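Local atomic coordinates of Cfl (Pectobacterium brasiliense, PDB entry 7A9J), a protein that probably activates carboxylic acids with ATP for amide or thioester formation, as a coronafacic acid ligase of the AMP-binding enzyme family. Residues S107-S119 with E132-E144. The protein carries 1 engineered substitution. Numbering follows the deposited sequence.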
ATOM      1  N   SER A 107      18.532  -2.765  -1.344  1.00 41.34           N
ATOM      2  CA  SER A 107      19.945  -2.613  -1.684  1.00 41.35           C
ATOM      3  C   SER A 107      20.378  -3.672  -2.712  1.00 36.12           C
ATOM      4  O   SER A 107      19.676  -4.655  -2.975  1.00 39.56           O
ATOM      5  CB  SER A 107      20.817  -2.744  -0.441  1.00 49.93           C
ATOM      6  OG  SER A 107      20.899  -4.107  -0.036  1.00 44.99           O
ATOM      7  N   ALA A 108      21.561  -3.450  -3.302  1.00 42.98           N
ATOM      8  CA  ALA A 108      22.114  -4.412  -4.258  1.00 48.72           C
ATOM      9  C   ALA A 108      22.318  -5.797  -3.630  1.00 47.91           C
ATOM     10  O   ALA A 108      22.041  -6.822  -4.260  1.00 42.48           O
ATOM     11  CB  ALA A 108      23.437  -3.874  -4.814  1.00 46.69           C
ATOM     12  N   LYS A 109      22.782  -5.850  -2.384  1.00 41.92           N
ATOM     13  CA  LYS A 109      22.965  -7.155  -1.745  1.00 48.38           C
ATOM     14  C   LYS A 109      21.610  -7.812  -1.513  1.00 46.64           C
ATOM     15  O   LYS A 109      21.453  -9.028  -1.692  1.00 43.32           O
ATOM     16  CB  LYS A 109      23.781  -7.025  -0.434  1.00 50.97           C
ATOM     17  CG  LYS A 109      23.288  -5.916   0.522  1.00 69.98           C
ATOM     18  CD  LYS A 109      24.407  -5.270   1.387  1.00 88.10           C
ATOM     19  CE  LYS A 109      23.840  -4.302   2.465  1.00 84.41           C
ATOM     20  NZ  LYS A 109      23.660  -2.875   2.043  1.00 64.52           N
ATOM     21  N   GLU A 110      20.599  -7.005  -1.206  1.00 38.75           N
ATOM     22  CA  GLU A 110      19.279  -7.558  -0.951  1.00 40.49           C
ATOM     23  C   GLU A 110      18.635  -8.057  -2.228  1.00 49.03           C
ATOM     24  O   GLU A 110      17.924  -9.074  -2.229  1.00 42.63           O
ATOM     25  CB  GLU A 110      18.404  -6.495  -0.300  1.00 40.68           C
ATOM     26  CG  GLU A 110      18.758  -6.357   1.213  1.00 43.82           C
ATOM     27  CD  GLU A 110      18.246  -5.070   1.833  1.00 59.89           C
ATOM     28  OE1 GLU A 110      17.745  -4.199   1.099  1.00 49.41           O
ATOM     29  OE2 GLU A 110      18.354  -4.918   3.066  1.00 62.13           O
ATOM     30  N   VAL A 111      18.833  -7.320  -3.315  1.00 37.03           N
ATOM     31  CA  VAL A 111      18.338  -7.757  -4.618  1.00 37.48           C
ATOM     32  C   VAL A 111      18.969  -9.088  -4.991  1.00 34.65           C
ATOM     33  O   VAL A 111      18.273 -10.032  -5.363  1.00 38.11           O
ATOM     34  CB  VAL A 111      18.640  -6.681  -5.667  1.00 38.78           C
ATOM     35  CG1 VAL A 111      18.419  -7.268  -7.102  1.00 39.20           C
ATOM     36  CG2 VAL A 111      17.753  -5.466  -5.427  1.00 35.97           C
ATOM     37  N   LYS A 112      20.298  -9.193  -4.837  1.00 39.60           N
ATOM     38  CA  LYS A 112      20.960 -10.458  -5.117  1.00 43.47           C
ATOM     39  C   LYS A 112      20.398 -11.586  -4.256  1.00 47.54           C
ATOM     40  O   LYS A 112      20.103 -12.680  -4.759  1.00 44.02           O
ATOM     41  CB  LYS A 112      22.459 -10.309  -4.918  1.00 43.94           C
ATOM     42  CG  LYS A 112      23.234 -11.639  -5.123  1.00 49.41           C
ATOM     43  CD  LYS A 112      24.745 -11.466  -5.215  1.00 60.95           C
ATOM     44  CE  LYS A 112      25.379 -12.690  -5.893  1.00 49.03           C
ATOM     45  NZ  LYS A 112      26.850 -12.755  -5.599  1.00 52.02           N
ATOM     46  N   ASN A 113      20.189 -11.319  -2.965  1.00 41.57           N
ATOM     47  CA  ASN A 113      19.627 -12.348  -2.093  1.00 46.39           C
ATOM     48  C   ASN A 113      18.278 -12.854  -2.596  1.00 40.37           C
ATOM     49  O   ASN A 113      18.032 -14.070  -2.602  1.00 41.99           O
ATOM     50  CB  ASN A 113      19.483 -11.832  -0.664  1.00 43.39           C
ATOM     51  CG  ASN A 113      18.969 -12.919   0.265  1.00 55.45           C
ATOM     52  OD1 ASN A 113      19.586 -13.976   0.383  1.00 52.14           O
ATOM     53  ND2 ASN A 113      17.811 -12.694   0.872  1.00 56.47           N
ATOM     54  N   LEU A 114      17.384 -11.945  -3.031  1.00 39.88           N
ATOM     55  CA  LEU A 114      16.084 -12.393  -3.537  1.00 38.78           C
ATOM     56  C   LEU A 114      16.197 -13.123  -4.870  1.00 43.24           C
ATOM     57  O   LEU A 114      15.440 -14.061  -5.127  1.00 36.40           O
ATOM     58  CB  LEU A 114      15.113 -11.217  -3.682  1.00 36.12           C
ATOM     59  CG  LEU A 114      14.719 -10.630  -2.320  1.00 41.71           C
ATOM     60  CD1 LEU A 114      13.440  -9.787  -2.502  1.00 44.91           C
ATOM     61  CD2 LEU A 114      14.532 -11.691  -1.221  1.00 46.00           C
ATOM     62  N   ILE A 115      17.071 -12.667  -5.763  1.00 36.43           N
ATOM     63  CA  ILE A 115      17.231 -13.397  -7.021  1.00 39.77           C
ATOM     64  C   ILE A 115      17.650 -14.824  -6.738  1.00 38.81           C
ATOM     65  O   ILE A 115      17.118 -15.776  -7.330  1.00 42.04           O
ATOM     66  CB  ILE A 115      18.248 -12.686  -7.928  1.00 36.00           C
ATOM     67  CG1 ILE A 115      17.627 -11.391  -8.467  1.00 37.91           C
ATOM     68  CG2 ILE A 115      18.678 -13.586  -9.118  1.00 37.16           C
ATOM     69  CD1 ILE A 115      18.658 -10.565  -9.254  1.00 38.57           C
ATOM     70  N   GLN A 116      18.584 -14.988  -5.800  1.00 41.47           N
ATOM     71  CA  GLN A 116      19.090 -16.307  -5.454  1.00 44.21           C
ATOM     72  C   GLN A 116      18.043 -17.108  -4.694  1.00 47.42           C
ATOM     73  O   GLN A 116      17.762 -18.262  -5.037  1.00 46.63           O
ATOM     74  CB  GLN A 116      20.360 -16.160  -4.625  1.00 52.94           C
ATOM     75  CG  GLN A 116      21.495 -15.548  -5.418  1.00 46.13           C
ATOM     76  CD  GLN A 116      22.792 -15.603  -4.651  1.00 60.13           C
ATOM     77  OE1 GLN A 116      22.904 -15.062  -3.545  1.00 57.96           O
ATOM     78  NE2 GLN A 116      23.775 -16.273  -5.221  1.00 66.37           N
ATOM     79  N   HIS A 117      17.441 -16.501  -3.667  1.00 39.80           N
ATOM     80  CA  HIS A 117      16.466 -17.213  -2.844  1.00 44.58           C
ATOM     81  C   HIS A 117      15.276 -17.680  -3.675  1.00 44.80           C
ATOM     82  O   HIS A 117      14.787 -18.800  -3.487  1.00 41.24           O
ATOM     83  CB  HIS A 117      15.994 -16.315  -1.694  1.00 39.22           C
ATOM     84  CG  HIS A 117      15.115 -17.012  -0.689  1.00 41.67           C
ATOM     85  ND1 HIS A 117      13.745 -17.072  -0.817  1.00 41.45           N
ATOM     86  CD2 HIS A 117      15.408 -17.660   0.463  1.00 50.67           C
ATOM     87  CE1 HIS A 117      13.226 -17.707   0.218  1.00 42.13           C
ATOM     88  NE2 HIS A 117      14.216 -18.080   1.010  1.00 47.44           N
ATOM     89  N   SER A 118      14.776 -16.821  -4.570  1.00 40.25           N
ATOM     90  CA  SER A 118      13.640 -17.162  -5.409  1.00 35.78           C
ATOM     91  C   SER A 118      13.974 -18.219  -6.465  1.00 39.87           C
ATOM     92  O   SER A 118      13.052 -18.714  -7.120  1.00 42.96           O
ATOM     93  CB  SER A 118      13.102 -15.911  -6.136  1.00 39.00           C
ATOM     94  OG  SER A 118      14.012 -15.451  -7.140  1.00 36.46           O
ATOM     95  N   SER A 119      15.254 -18.572  -6.649  1.00 41.68           N
ATOM     96  CA  SER A 119      15.670 -19.492  -7.712  1.00 48.21           C
ATOM     97  C   SER A 119      15.230 -18.970  -9.078  1.00 50.27           C
ATOM     98  O   SER A 119      14.771 -19.718  -9.939  1.00 47.53           O
ATOM     99  CB  SER A 119      15.139 -20.909  -7.477  1.00 49.35           C
ATOM    100  OG  SER A 119      15.767 -21.461  -6.344  1.00 73.27           O
ATOM    101  N   GLU A 132      22.745  -0.008 -11.161  1.00 36.89           N
ATOM    102  CA  GLU A 132      23.019   0.118  -9.720  1.00 44.17           C
ATOM    103  C   GLU A 132      23.369  -1.229  -9.085  1.00 45.33           C
ATOM    104  O   GLU A 132      23.870  -1.281  -7.946  1.00 43.10           O
ATOM    105  CB  GLU A 132      21.759   0.678  -9.036  1.00 42.47           C
ATOM    106  CG  GLU A 132      21.628   2.194  -9.119  1.00 51.29           C
ATOM    107  CD  GLU A 132      20.210   2.711  -8.783  1.00 63.08           C
ATOM    108  OE1 GLU A 132      19.295   1.915  -8.416  1.00 66.56           O
ATOM    109  OE2 GLU A 132      20.012   3.946  -8.889  1.00 67.68           O
ATOM    110  N   THR A 133      23.074  -2.318  -9.788  1.00 39.48           N
ATOM    111  CA  THR A 133      23.074  -3.677  -9.257  1.00 41.16           C
ATOM    112  C   THR A 133      23.829  -4.643 -10.166  1.00 42.59           C
ATOM    113  O   THR A 133      23.647  -5.860 -10.056  1.00 42.16           O
ATOM    114  CB  THR A 133      21.630  -4.153  -9.098  1.00 43.74           C
ATOM    115  OG1 THR A 133      20.821  -3.056  -8.668  1.00 44.63           O
ATOM    116  CG2 THR A 133      21.552  -5.217  -7.999  1.00 46.98           C
ATOM    117  N   LYS A 134      24.631  -4.123 -11.088  1.00 41.18           N
ATOM    118  CA  LYS A 134      25.056  -4.919 -12.237  1.00 45.44           C
ATOM    119  C   LYS A 134      25.904  -6.119 -11.811  1.00 43.98           C
ATOM    120  O   LYS A 134      25.682  -7.252 -12.256  1.00 44.86           O
ATOM    121  CB  LYS A 134      25.869  -4.037 -13.196  1.00 38.78           C
ATOM    122  CG  LYS A 134      26.335  -4.834 -14.445  1.00 46.49           C
ATOM    123  CD  LYS A 134      26.733  -3.912 -15.550  1.00 46.07           C
ATOM    124  CE  LYS A 134      27.256  -4.711 -16.767  1.00 40.06           C
ATOM    125  NZ  LYS A 134      28.535  -5.461 -16.581  1.00 44.95           N
ATOM    126  N   GLN A 135      26.906  -5.877 -10.980  1.00 43.23           N
ATOM    127  CA  GLN A 135      27.817  -6.956 -10.610  1.00 45.43           C
ATOM    128  C   GLN A 135      27.072  -8.045  -9.852  1.00 49.29           C
ATOM    129  O   GLN A 135      27.271  -9.240 -10.099  1.00 48.33           O
ATOM    130  CB  GLN A 135      28.964  -6.394  -9.782  1.00 50.78           C
ATOM    131  CG  GLN A 135      29.957  -5.628 -10.641  1.00 56.04           C
ATOM    132  CD  GLN A 135      31.045  -4.982  -9.822  1.00 73.99           C
ATOM    133  OE1 GLN A 135      30.982  -4.979  -8.583  1.00 74.85           O
ATOM    134  NE2 GLN A 135      32.065  -4.438 -10.502  1.00 64.10           N
ATOM    135  N   GLU A 136      26.160  -7.641  -8.972  1.00 43.32           N
ATOM    136  CA  GLU A 136      25.368  -8.604  -8.210  1.00 48.86           C
ATOM    137  C   GLU A 136      24.468  -9.423  -9.128  1.00 52.26           C
ATOM    138  O   GLU A 136      24.440 -10.655  -9.061  1.00 47.79           O
ATOM    139  CB  GLU A 136      24.547  -7.868  -7.135  1.00 45.47           C
ATOM    140  CG  GLU A 136      25.395  -7.194  -6.035  1.00 47.12           C
ATOM    141  CD  GLU A 136      26.067  -5.867  -6.461  1.00 52.46           C
ATOM    142  OE1 GLU A 136      25.795  -5.361  -7.588  1.00 50.95           O
ATOM    143  OE2 GLU A 136      26.864  -5.325  -5.670  1.00 49.26           O
ATOM    144  N   ILE A 137      23.739  -8.762 -10.017  1.00 41.26           N
ATOM    145  CA  ILE A 137      22.828  -9.503 -10.886  1.00 40.39           C
ATOM    146  C   ILE A 137      23.624 -10.473 -11.759  1.00 47.31           C
ATOM    147  O   ILE A 137      23.323 -11.675 -11.835  1.00 42.70           O
ATOM    148  CB  ILE A 137      21.988  -8.525 -11.715  1.00 35.74           C
ATOM    149  CG1 ILE A 137      20.940  -7.819 -10.850  1.00 34.67           C
ATOM    150  CG2 ILE A 137      21.211  -9.308 -12.857  1.00 42.02           C
ATOM    151  CD1 ILE A 137      20.559  -6.476 -11.451  1.00 38.19           C
ATOM    152  N   GLU A 138      24.711  -9.994 -12.337  1.00 40.84           N
ATOM    153  CA  GLU A 138      25.452 -10.822 -13.279  1.00 47.94           C
ATOM    154  C   GLU A 138      26.234 -11.929 -12.608  1.00 56.35           C
ATOM    155  O   GLU A 138      26.725 -12.821 -13.309  1.00 54.93           O
ATOM    156  CB  GLU A 138      26.376  -9.952 -14.136  1.00 46.66           C
ATOM    157  CG  GLU A 138      25.533  -9.059 -15.052  1.00 44.42           C
ATOM    158  CD  GLU A 138      26.344  -8.228 -16.068  1.00 48.75           C
ATOM    159  OE1 GLU A 138      27.503  -7.822 -15.767  1.00 53.17           O
ATOM    160  OE2 GLU A 138      25.803  -7.970 -17.187  1.00 48.83           O
ATOM    161  N   SER A 139      26.366 -11.900 -11.286  1.00 49.91           N
ATOM    162  CA  SER A 139      27.035 -12.983 -10.587  1.00 57.20           C
ATOM    163  C   SER A 139      26.055 -14.052 -10.088  1.00 60.87           C
ATOM    164  O   SER A 139      26.484 -15.000  -9.415  1.00 57.69           O
ATOM    165  CB  SER A 139      27.852 -12.418  -9.418  1.00 55.89           C
ATOM    166  OG  SER A 139      26.976 -11.915  -8.417  1.00 55.62           O
ATOM    167  N   CYS A 140      24.767 -13.938 -10.426  1.00 49.30           N
ATOM    168  CA  CYS A 140      23.747 -14.935 -10.083  1.00 46.78           C
ATOM    169  C   CYS A 140      23.751 -16.022 -11.150  1.00 53.77           C
ATOM    170  O   CYS A 140      23.137 -15.874 -12.205  1.00 53.59           O
ATOM    171  CB  CYS A 140      22.375 -14.287  -9.965  1.00 45.56           C
ATOM    172  SG  CYS A 140      22.194 -13.186  -8.517  1.00 48.58           S
ATOM    173  N   THR A 141      24.416 -17.137 -10.872  1.00 52.87           N
ATOM    174  CA  THR A 141      24.733 -18.030 -11.978  1.00 57.08           C
ATOM    175  C   THR A 141      23.534 -18.807 -12.473  1.00 54.52           C
ATOM    176  O   THR A 141      23.615 -19.418 -13.549  1.00 66.68           O
ATOM    177  CB  THR A 141      25.839 -19.005 -11.579  1.00 68.59           C
ATOM    178  OG1 THR A 141      25.390 -19.793 -10.472  1.00 75.07           O
ATOM    179  CG2 THR A 141      27.088 -18.227 -11.217  1.00 64.50           C
ATOM    180  N   MET A 142      22.438 -18.803 -11.720  1.00 56.70           N
ATOM    181  CA  MET A 142      21.202 -19.403 -12.173  1.00 51.32           C
ATOM    182  C   MET A 142      20.492 -18.555 -13.229  1.00 50.93           C
ATOM    183  O   MET A 142      19.610 -19.081 -13.923  1.00 49.83           O
ATOM    184  CB  MET A 142      20.301 -19.638 -10.965  1.00 53.05           C
ATOM    185  CG  MET A 142      19.121 -20.508 -11.224  1.00 61.67           C
ATOM    186  SD  MET A 142      18.502 -21.271  -9.707  1.00 96.15           S
ATOM    187  CE  MET A 142      17.064 -22.107 -10.384  1.00 69.36           C
ATOM    188  N   LEU A 143      20.866 -17.283 -13.405  1.00 50.85           N
ATOM    189  CA  LEU A 143      20.220 -16.424 -14.418  1.00 46.79           C
ATOM    190  C   LEU A 143      20.684 -16.817 -15.815  1.00 52.30           C
ATOM    191  O   LEU A 143      21.820 -16.539 -16.202  1.00 49.39           O
ATOM    192  CB  LEU A 143      20.522 -14.955 -14.163  1.00 46.54           C
ATOM    193  CG  LEU A 143      19.846 -14.412 -12.889  1.00 40.64           C
ATOM    194  CD1 LEU A 143      20.199 -12.937 -12.737  1.00 45.72           C
ATOM    195  CD2 LEU A 143      18.308 -14.590 -12.851  1.00 38.43           C
ATOM    196  N   GLU A 144      19.801 -17.434 -16.589  1.00 45.02           N
ATOM    197  CA  GLU A 144      20.148 -17.778 -17.973  1.00 49.89           C
ATOM    198  C   GLU A 144      19.936 -16.619 -18.957  1.00 44.57           C
ATOM    199  O   GLU A 144      20.566 -16.602 -20.034  1.00 40.53           O
ATOM    200  CB  GLU A 144      19.315 -18.971 -18.440  1.00 58.05           C
ATOM    201  CG  GLU A 144      19.433 -20.225 -17.598  1.00 61.53           C
ATOM    202  CD  GLU A 144      18.244 -21.182 -17.812  1.00 87.01           C
ATOM    203  OE1 GLU A 144      17.728 -21.280 -18.959  1.00 87.11           O
ATOM    204  OE2 GLU A 144      17.820 -21.822 -16.821  1.00 86.42           O
TER
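Helix 108-117 and the short helix 134-138 run side by side in the same direction, their axes approaching to 9.0 Å at an angle of 13°, with Lys112 level with Glu136. Both lie on one face of a five-stranded parallel sheet in the AMP-binding enzyme region. Helix 108-117 leads from strand 98-101 to strand 122-125; helix 127-132 and helix 134-138 follow before strand 145-148, as in successive beta-alpha-beta crossovers.

The apolar floor centres on Ile115. With chi1 at -72° for CG1, its CG2 branch falls anti to the backbone N, where it meets Cys140 SG at 3.6 Å and Leu143 CD2 at 3.9 Å. Its other branch ends in CD1, which touches Ile137 CG1; these two side chains cross at about a right angle. Ile115, Ile137 and Leu143 all rest on Tyr123 of strand 122-125.

At the N-terminal ends, Thr133 CG2 packs on Val111 CG1 at 3.9 Å. Thr133 holds the N-cap position, but its OG1 makes no capping bond; it hydrogen-bonds to Arg129 O. Glu136 bends at chi2 (77°), which brings its CD within 3.7 Å of Ala108 CB.

Lys112 lies extended along the more open side, its CG against Cys140 SG. Its NZ makes a weak hydrogen bond to Ser139 OG. Ser139 OG in turn donates to Glu136 O at 2.9 Å. This carbonyl oxygen also accepts from Ser139 N, on the same face.

From the type I turn Cys140-Leu143, Met142 reaches Ser119, which closes a Schellman motif. Met142 CE lies 3.7 Å from Ser119 CB and 3.3 Å from Ser119 O.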